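Local coordinates for protein diguanylate cyclase (Xanthomonas campestris pv. campestris, PDB 5H5O) that binds cyclic GMP through the cyclic nucleotide-binding domain present here and probably makes cyclic di-GMP from GTP with a GGDEF domain outside this fragment, at residues A[45-50]-A[88-93]; A[58-61]-A[65-68]. All blocks are in the same frame, centred on the assembly; numbering follows the deposited sequence.

Contact 1: residues A[45-50]-A[88-93]. With PCG (cyclic guanosine monophosphate), chain C.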
ATOM      1  N   GLY A  45      -7.614  25.177  -2.659  1.00 21.56           N
ATOM      2  CA  GLY A  45      -8.839  24.877  -3.375  1.00 22.67           C
ATOM      3  C   GLY A  45      -9.357  23.486  -3.047  1.00 28.38           C
ATOM      4  O   GLY A  45      -9.266  23.025  -1.908  1.00 26.14           O
ATOM      5  N   GLN A  46      -9.902  22.809  -4.054  1.00 24.62           N
ATOM      6  CA  GLN A  46     -10.527  21.514  -3.812  1.00 30.46           C
ATOM      7  C   GLN A  46     -10.633  20.675  -5.077  1.00 27.41           C
ATOM      8  O   GLN A  46     -11.053  21.162  -6.125  1.00 26.36           O
ATOM      9  CB  GLN A  46     -11.902  21.708  -3.171  1.00 35.41           C
ATOM     10  CG  GLN A  46     -12.752  20.446  -3.045  1.00 33.87           C
ATOM     11  CD  GLN A  46     -14.132  20.770  -2.511  1.00 32.65           C
ATOM     12  OE1 GLN A  46     -14.266  21.281  -1.394  1.00 34.49           O
ATOM     13  NE2 GLN A  46     -15.166  20.508  -3.315  1.00 27.27           N
ATOM     14  N   ILE A  47     -10.242  19.405  -4.976  1.00 21.41           N
ATOM     15  CA  ILE A  47     -10.374  18.506  -6.097  1.00 11.88           C
ATOM     16  C   ILE A  47     -11.506  17.531  -5.818  1.00 20.77           C
ATOM     17  O   ILE A  47     -11.610  16.996  -4.716  1.00 22.49           O
ATOM     18  CB  ILE A  47      -9.084  17.721  -6.352  1.00 19.40           C
ATOM     19  CG1 ILE A  47      -8.009  18.634  -6.953  1.00 18.99           C
ATOM     20  CG2 ILE A  47      -9.357  16.510  -7.282  1.00 22.92           C
ATOM     21  CD1 ILE A  47      -8.449  19.324  -8.247  1.00 23.64           C
ATOM     22  N   ASP A  48     -12.351  17.296  -6.816  1.00 21.53           N
ATOM     23  CA  ASP A  48     -13.433  16.325  -6.674  1.00 27.52           C
ATOM     24  C   ASP A  48     -13.106  15.040  -7.416  1.00 21.30           C
ATOM     25  O   ASP A  48     -12.739  15.069  -8.592  1.00 27.15           O
ATOM     26  CB  ASP A  48     -14.764  16.892  -7.190  1.00 31.19           C
ATOM     27  CG  ASP A  48     -15.302  18.018  -6.308  1.00 34.34           C
ATOM     28  OD1 ASP A  48     -14.733  18.251  -5.216  1.00 26.32           O
ATOM     29  OD2 ASP A  48     -16.298  18.661  -6.702  1.00 42.95           O
ATOM     30  N   LEU A  49     -13.243  13.921  -6.718  1.00 19.36           N
ATOM     31  CA  LEU A  49     -13.055  12.611  -7.319  1.00 24.11           C
ATOM     32  C   LEU A  49     -14.401  11.969  -7.673  1.00 27.76           C
ATOM     33  O   LEU A  49     -15.275  11.812  -6.820  1.00 27.87           O
ATOM     34  CB  LEU A  49     -12.257  11.707  -6.383  1.00 17.52           C
ATOM     35  CG  LEU A  49     -10.904  12.278  -5.964  1.00 20.60           C
ATOM     36  CD1 LEU A  49     -10.149  11.288  -5.075  1.00 19.69           C
ATOM     37  CD2 LEU A  49     -10.089  12.657  -7.189  1.00 23.76           C
ATOM     38  N   ASP A  50     -14.549  11.588  -8.940  1.00 24.04           N
ATOM     39  CA  ASP A  50     -15.781  10.966  -9.428  1.00 29.37           C
ATOM     40  C   ASP A  50     -15.523   9.501  -9.781  1.00 27.58           C
ATOM     41  O   ASP A  50     -14.892   9.195 -10.788  1.00 26.02           O
ATOM     42  CB  ASP A  50     -16.312  11.737 -10.642  1.00 27.83           C
ATOM     43  CG  ASP A  50     -17.705  11.288 -11.069  1.00 36.28           C
ATOM     44  OD1 ASP A  50     -18.131  10.156 -10.741  1.00 37.73           O
ATOM     45  OD2 ASP A  50     -18.379  12.081 -11.759  1.00 42.59           O
ATOM     46  N   SER A  88      -7.786  25.903  -8.138  1.00 29.06           N
ATOM     47  CA  SER A  88      -7.012  25.103  -7.204  1.00 21.76           C
ATOM     48  C   SER A  88      -5.542  25.118  -7.555  1.00 23.51           C
ATOM     49  O   SER A  88      -5.162  25.403  -8.689  1.00 23.00           O
ATOM     50  CB  SER A  88      -7.531  23.660  -7.199  1.00 22.87           C
ATOM     51  OG  SER A  88      -8.796  23.596  -6.581  1.00 27.46           O
ATOM     52  N   ARG A  89      -4.706  24.806  -6.576  1.00 20.18           N
ATOM     53  CA  ARG A  89      -3.283  24.655  -6.852  1.00 17.46           C
ATOM     54  C   ARG A  89      -2.851  23.325  -6.276  1.00 16.84           C
ATOM     55  O   ARG A  89      -3.306  22.931  -5.198  1.00 22.24           O
ATOM     56  CB  ARG A  89      -2.465  25.784  -6.228  1.00 18.43           C
ATOM     57  CG  ARG A  89      -2.645  27.142  -6.864  1.00 27.21           C
ATOM     58  CD  ARG A  89      -1.888  28.169  -6.054  1.00 30.77           C
ATOM     59  NE  ARG A  89      -1.521  29.326  -6.850  1.00 52.01           N
ATOM     60  CZ  ARG A  89      -0.950  30.416  -6.355  1.00 48.14           C
ATOM     61  NH1 ARG A  89      -0.687  30.485  -5.057  1.00 36.49           N
ATOM     62  NH2 ARG A  89      -0.653  31.432  -7.155  1.00 54.21           N
ATOM     63  N   LEU A  90      -1.962  22.649  -6.999  1.00 27.37           N
ATOM     64  CA  LEU A  90      -1.565  21.288  -6.683  1.00 20.87           C
ATOM     65  C   LEU A  90      -0.062  21.143  -6.718  1.00 26.03           C
ATOM     66  O   LEU A  90       0.616  21.817  -7.500  1.00 24.27           O
ATOM     67  CB  LEU A  90      -2.147  20.325  -7.716  1.00 22.82           C
ATOM     68  CG  LEU A  90      -3.642  20.355  -8.036  1.00 22.50           C
ATOM     69  CD1 LEU A  90      -3.973  19.343  -9.113  1.00 21.63           C
ATOM     70  CD2 LEU A  90      -4.457  20.058  -6.805  1.00 21.11           C
ATOM     71  N   ILE A  91       0.459  20.256  -5.877  1.00 24.87           N
ATOM     72  CA  ILE A  91       1.792  19.703  -6.117  1.00 25.09           C
ATOM     73  C   ILE A  91       1.633  18.513  -7.057  1.00 26.72           C
ATOM     74  O   ILE A  91       0.842  17.600  -6.800  1.00 20.10           O
ATOM     75  CB  ILE A  91       2.461  19.216  -4.826  1.00 29.44           C
ATOM     76  CG1 ILE A  91       2.717  20.398  -3.881  1.00 23.97           C
ATOM     77  CG2 ILE A  91       3.772  18.452  -5.145  1.00 21.27           C
ATOM     78  CD1 ILE A  91       2.814  19.964  -2.431  1.00 21.73           C
ATOM     79  N   GLU A  92       2.365  18.539  -8.163  1.00 24.71           N
ATOM     80  CA  GLU A  92       2.383  17.424  -9.096  1.00 22.95           C
ATOM     81  C   GLU A  92       3.715  16.682  -8.981  1.00 29.69           C
ATOM     82  O   GLU A  92       4.780  17.263  -9.182  1.00 23.18           O
ATOM     83  CB  GLU A  92       2.162  17.931 -10.509  1.00 23.23           C
ATOM     84  CG  GLU A  92       2.233  16.883 -11.605  1.00 38.36           C
ATOM     85  CD  GLU A  92       2.025  17.496 -12.981  1.00 36.51           C
ATOM     86  OE1 GLU A  92       0.936  18.044 -13.242  1.00 39.23           O
ATOM     87  OE2 GLU A  92       2.959  17.436 -13.799  1.00 39.61           O
ATOM     88  N   LEU A  93       3.643  15.392  -8.656  1.00 22.90           N
ATOM     89  CA  LEU A  93       4.831  14.575  -8.446  1.00 25.00           C
ATOM     90  C   LEU A  93       4.900  13.452  -9.488  1.00 21.77           C
ATOM     91  O   LEU A  93       4.074  12.544  -9.491  1.00 18.59           O
ATOM     92  CB  LEU A  93       4.778  14.002  -7.035  1.00 27.01           C
ATOM     93  CG  LEU A  93       6.001  13.632  -6.188  1.00 34.70           C
ATOM     94  CD1 LEU A  93       6.321  12.197  -6.348  1.00 26.62           C
ATOM     95  CD2 LEU A  93       7.241  14.515  -6.409  1.00 26.16           C
TER
HETATM   96  PA  PCG C 201      -5.749   6.962  -8.931  1.00 64.75           P
HETATM   97  O1A PCG C 201      -4.475   7.480  -9.508  1.00 64.75           O
HETATM   98  O2A PCG C 201      -6.465   5.661  -9.115  1.00 64.75           O
HETATM   99  O5' PCG C 201      -6.469   8.008  -9.237  1.00 64.75           O
HETATM  100  C5' PCG C 201      -7.756   8.080  -8.616  1.00 64.75           C
HETATM  101  C4' PCG C 201      -7.427   8.181  -7.151  1.00 64.75           C
HETATM  102  O4' PCG C 201      -8.436   8.235  -6.174  1.00 64.75           O
HETATM  103  C3' PCG C 201      -6.536   7.063  -6.706  1.00 64.75           C
HETATM  104  O3' PCG C 201      -5.345   7.043  -7.537  1.00 64.75           O
HETATM  105  C2' PCG C 201      -6.411   7.400  -5.245  1.00 64.75           C
HETATM  106  O2' PCG C 201      -5.313   8.237  -4.875  1.00 64.75           O
HETATM  107  C1' PCG C 201      -7.721   8.146  -4.947  1.00 64.75           C
HETATM  108  N9  PCG C 201      -8.859   7.612  -4.127  1.00 64.75           N
HETATM  109  C8  PCG C 201      -9.492   8.298  -3.169  1.00 64.75           C
HETATM  110  N7  PCG C 201     -10.466   7.568  -2.597  1.00 64.75           N
HETATM  111  C5  PCG C 201     -10.479   6.384  -3.182  1.00 64.75           C
HETATM  112  C6  PCG C 201     -11.267   5.131  -3.046  1.00 64.75           C
HETATM  113  O6  PCG C 201     -12.167   5.069  -2.201  1.00 64.75           O
HETATM  114  N1  PCG C 201     -10.973   4.077  -3.856  1.00 64.75           N
HETATM  115  C2  PCG C 201      -9.989   4.134  -4.784  1.00 64.75           C
HETATM  116  N2  PCG C 201      -9.747   3.055  -5.558  1.00 64.75           N
HETATM  117  N3  PCG C 201      -9.215   5.269  -4.968  1.00 64.75           N
HETATM  118  C4  PCG C 201      -9.418   6.392  -4.205  1.00 64.75           C

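Contact 2: residues A[58-61]-A[65-68]. With PCG (cyclic guanosine monophosphate), chain C.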
ATOM      1  N   LYS A  58     -15.958  12.340  -3.784  1.00 37.11           N
ATOM      2  CA  LYS A  58     -15.022  12.655  -2.712  1.00 27.57           C
ATOM      3  C   LYS A  58     -14.406  14.017  -2.960  1.00 29.66           C
ATOM      4  O   LYS A  58     -14.035  14.346  -4.089  1.00 33.30           O
ATOM      5  CB  LYS A  58     -13.924  11.601  -2.592  1.00 35.42           C
ATOM      6  CG  LYS A  58     -14.316  10.379  -1.799  1.00 37.96           C
ATOM      7  CD  LYS A  58     -13.098   9.493  -1.556  1.00 50.56           C
ATOM      8  CE  LYS A  58     -13.451   8.261  -0.730  1.00 60.29           C
ATOM      9  NZ  LYS A  58     -12.297   7.315  -0.605  1.00 57.94           N
ATOM     10  N   HIS A  59     -14.303  14.800  -1.894  1.00 26.82           N
ATOM     11  CA  HIS A  59     -13.834  16.180  -1.971  1.00 28.57           C
ATOM     12  C   HIS A  59     -12.522  16.289  -1.235  1.00 29.13           C
ATOM     13  O   HIS A  59     -12.441  15.986  -0.039  1.00 28.72           O
ATOM     14  CB  HIS A  59     -14.880  17.100  -1.345  1.00 27.31           C
ATOM     15  CG  HIS A  59     -16.253  16.872  -1.888  1.00 30.95           C
ATOM     16  ND1 HIS A  59     -16.631  17.297  -3.145  1.00 36.29           N
ATOM     17  CD2 HIS A  59     -17.323  16.220  -1.374  1.00 36.19           C
ATOM     18  CE1 HIS A  59     -17.883  16.939  -3.368  1.00 38.23           C
ATOM     19  NE2 HIS A  59     -18.326  16.285  -2.308  1.00 34.78           N
ATOM     20  N   LEU A  60     -11.481  16.690  -1.956  1.00 25.25           N
ATOM     21  CA  LEU A  60     -10.150  16.746  -1.353  1.00 25.64           C
ATOM     22  C   LEU A  60      -9.680  18.185  -1.254  1.00 22.87           C
ATOM     23  O   LEU A  60      -9.526  18.873  -2.274  1.00 25.14           O
ATOM     24  CB  LEU A  60      -9.144  15.884  -2.137  1.00 24.02           C
ATOM     25  CG  LEU A  60      -9.154  14.372  -1.849  1.00 28.24           C
ATOM     26  CD1 LEU A  60     -10.503  13.705  -2.140  1.00 27.57           C
ATOM     27  CD2 LEU A  60      -8.051  13.680  -2.637  1.00 25.58           C
ATOM     28  N   GLY A  61      -9.477  18.644  -0.018  1.00 23.90           N
ATOM     29  CA  GLY A  61      -8.971  19.988   0.223  1.00 24.50           C
ATOM     30  C   GLY A  61      -7.481  20.011   0.549  1.00 22.65           C
ATOM     31  O   GLY A  61      -6.829  18.968   0.540  1.00 25.20           O
ATOM     32  N   PHE A  65      -3.884  14.170  -0.612  1.00 23.67           N
ATOM     33  CA  PHE A  65      -3.190  13.630  -1.775  1.00 24.41           C
ATOM     34  C   PHE A  65      -4.006  12.565  -2.484  1.00 19.56           C
ATOM     35  O   PHE A  65      -4.901  11.968  -1.901  1.00 26.78           O
ATOM     36  CB  PHE A  65      -1.832  13.066  -1.365  1.00 29.01           C
ATOM     37  CG  PHE A  65      -1.920  11.806  -0.554  1.00 25.52           C
ATOM     38  CD1 PHE A  65      -1.953  10.559  -1.178  1.00 27.62           C
ATOM     39  CD2 PHE A  65      -1.946  11.857   0.830  1.00 26.20           C
ATOM     40  CE1 PHE A  65      -2.029   9.391  -0.435  1.00 26.85           C
ATOM     41  CE2 PHE A  65      -2.008  10.687   1.582  1.00 28.91           C
ATOM     42  CZ  PHE A  65      -2.054   9.450   0.941  1.00 26.26           C
ATOM     43  N   PHE A  66      -3.712  12.355  -3.756  1.00 21.27           N
ATOM     44  CA  PHE A  66      -4.452  11.382  -4.554  1.00 22.51           C
ATOM     45  C   PHE A  66      -3.640  11.054  -5.779  1.00 21.37           C
ATOM     46  O   PHE A  66      -2.750  11.814  -6.155  1.00 22.92           O
ATOM     47  CB  PHE A  66      -5.822  11.932  -4.969  1.00 18.52           C
ATOM     48  CG  PHE A  66      -5.762  13.198  -5.810  1.00 20.99           C
ATOM     49  CD1 PHE A  66      -5.874  13.144  -7.193  1.00 19.27           C
ATOM     50  CD2 PHE A  66      -5.631  14.440  -5.211  1.00 26.33           C
ATOM     51  CE1 PHE A  66      -5.850  14.310  -7.971  1.00 27.32           C
ATOM     52  CE2 PHE A  66      -5.602  15.617  -5.984  1.00 25.37           C
ATOM     53  CZ  PHE A  66      -5.718  15.556  -7.352  1.00 17.63           C
ATOM     54  N   GLY A  67      -3.946   9.925  -6.409  1.00 20.74           N
ATOM     55  CA  GLY A  67      -3.238   9.538  -7.611  1.00 23.71           C
ATOM     56  C   GLY A  67      -1.991   8.707  -7.372  1.00 21.63           C
ATOM     57  O   GLY A  67      -1.276   8.384  -8.327  1.00 25.77           O
ATOM     58  N   GLU A  68      -1.732   8.352  -6.111  1.00 21.34           N
ATOM     59  CA  GLU A  68      -0.536   7.562  -5.779  1.00 22.95           C
ATOM     60  C   GLU A  68      -0.583   6.161  -6.404  1.00 21.14           C
ATOM     61  O   GLU A  68       0.459   5.597  -6.711  1.00 26.28           O
ATOM     62  CB  GLU A  68      -0.272   7.516  -4.259  1.00 20.53           C
ATOM     63  CG  GLU A  68      -1.115   6.513  -3.436  1.00 21.96           C
ATOM     64  CD  GLU A  68      -2.593   6.884  -3.326  1.00 33.35           C
ATOM     65  OE1 GLU A  68      -2.995   7.941  -3.854  1.00 36.81           O
ATOM     66  OE2 GLU A  68      -3.351   6.118  -2.697  1.00 43.80           O
TER
HETATM   67  PA  PCG C 201      -5.749   6.962  -8.931  1.00 64.75           P
HETATM   68  O1A PCG C 201      -4.475   7.480  -9.508  1.00 64.75           O
HETATM   69  O2A PCG C 201      -6.465   5.661  -9.115  1.00 64.75           O
HETATM   70  O5' PCG C 201      -6.469   8.008  -9.237  1.00 64.75           O
HETATM   71  C5' PCG C 201      -7.756   8.080  -8.616  1.00 64.75           C
HETATM   72  C4' PCG C 201      -7.427   8.181  -7.151  1.00 64.75           C
HETATM   73  O4' PCG C 201      -8.436   8.235  -6.174  1.00 64.75           O
HETATM   74  C3' PCG C 201      -6.536   7.063  -6.706  1.00 64.75           C
HETATM   75  O3' PCG C 201      -5.345   7.043  -7.537  1.00 64.75           O
HETATM   76  C2' PCG C 201      -6.411   7.400  -5.245  1.00 64.75           C
HETATM   77  O2' PCG C 201      -5.313   8.237  -4.875  1.00 64.75           O
HETATM   78  C1' PCG C 201      -7.721   8.146  -4.947  1.00 64.75           C
HETATM   79  N9  PCG C 201      -8.859   7.612  -4.127  1.00 64.75           N
HETATM   80  C8  PCG C 201      -9.492   8.298  -3.169  1.00 64.75           C
HETATM   81  N7  PCG C 201     -10.466   7.568  -2.597  1.00 64.75           N
HETATM   82  C5  PCG C 201     -10.479   6.384  -3.182  1.00 64.75           C
HETATM   83  C6  PCG C 201     -11.267   5.131  -3.046  1.00 64.75           C
HETATM   84  O6  PCG C 201     -12.167   5.069  -2.201  1.00 64.75           O
HETATM   85  N1  PCG C 201     -10.973   4.077  -3.856  1.00 64.75           N
HETATM   86  C2  PCG C 201      -9.989   4.134  -4.784  1.00 64.75           C
HETATM   87  N2  PCG C 201      -9.747   3.055  -5.558  1.00 64.75           N
HETATM   88  N3  PCG C 201      -9.215   5.269  -4.968  1.00 64.75           N
HETATM   89  C4  PCG C 201      -9.418   6.392  -4.205  1.00 64.75           C

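Contact 1: residues A[45-50]-A[88-93]
Gly45 and Ser88 are where segments 45-50 and 88-93 come together, with CA of Gly45 4.2 Å from CA of Ser88; from there the backbones splay apart until CA of Asp50 lies 20.9 Å from CA of Leu93. The two are not neighbours in a sheet: strand 47-50 runs between 81-84 and 58-60, strand 88-93 between 19-23 and 39-44. At the close end the backbone of Gly45 takes a positive phi, and without a side chain it lets Ser88 OG approach Gly45 CA to 3.5 Å. That hydroxyl accepts the amide hydrogen of Gln46, with Gln46 N 2.9 Å from Ser88 OG and an N-H...O angle of 147°. A chi1 of -71° sets it beside the serine's own N and opposite its carbonyl carbon, turned to the Gln46 amide. It is also hydrogen-bonded to Val86 O in the preceding turn, so two bonds fix its rotation. The arrangement belongs to the beta-roll of the cyclic nucleotide-binding domain, related to the cupins, in which two antiparallel sheets enclose an apolar interior. Into this interior Ile47 and Leu90 reach from different sheets, their side chains crossing at about a right angle, and Ile47 CG1 meets Leu90 CD2 at 3.8 Å. Ile47 also packs on Ala82 and Ala84 of the adjacent strand. Away from the interior, Gln46 NE2 donates to the syn lone pair of Asp48 OD1 over 3.0 Å, the acceptor standing 25° out of the Gln46 amide plane; the same oxygen is hydrogen-bonded to His59 ND1. Further along, Leu49 turns to the ligand side, where its CD1 lies 3.6 Å from C8 of cyclic GMP and 3.7 Å from the ribose O4'.

Contact 2: residues A[58-61]-A[65-68]
Leu60 and Phe66 make the apolar part of the contact: Leu60 CD2 lies 3.6 Å from Phe66 CD2, approaching the ring at a slant, and the same methyl is 3.7 Å from the carbonyl oxygen of Phe65. No hydrogen bond joins the two segments directly. Phe65 turns to the other side, where its ring packs edge-to-face with Phe112 of helix 106-121 and has the carboxylate carbon of Glu68 at its edge, in plane.

The hydrogen bonds run to cyclic GMP, which bridges the two segments beside the apolar pair. From strand 58-60 the extended chain of Lys58 brings NZ to the Hoogsteen edge of guanine, 2.7 Å from N7 and 2.8 Å from O6. From the other segment, Gly67 N donates to the ribose O2' over 2.7 Å, and O2' in turn donates to Glu68 OE1 at 2.6 Å. The bend of Glu68 at chi2 (-70°) folds its carboxylate back to the sugar. Gly67, with its positive phi, occupies the N-cap position of helix 68-72, the short helix of the phosphate-binding cassette found in this domain family.

In charge terms, Glu68 has a second partner, since its OE2 forms a salt bridge with Arg119 NH2 on helix 106-121; this probably favours the ionised carboxylate and holds it in place for the sugar. O2' is thus gripped as both acceptor and donor, consistent with recognition of a ribose hydroxyl, while Lys58 offers protons to two adjacent acceptors, a pattern that probably suits guanine better than adenine, with its 6-amino group.

Contact 2 is nested along the chain inside the loop closed by contact 1, and their centres are 7 Å apart. The join is the antiparallel pairing of strands 47-50 and 58-60, where Leu49 N to Lys58 O and Ile47 O to Leu60 N, both 2.8 Å, are probable hydrogen bonds. Phe66 packs on Ile47, so the apolar pair of contact 2 continues into that of contact 1. Both contacts reach cyclic GMP: Leu49 of contact 1 supplies a methyl beside the base and sugar, contact 2 the polar grip on guanine and ribose. Arg78, His76 and Ser79 add further hydrogen bonds to the nucleotide.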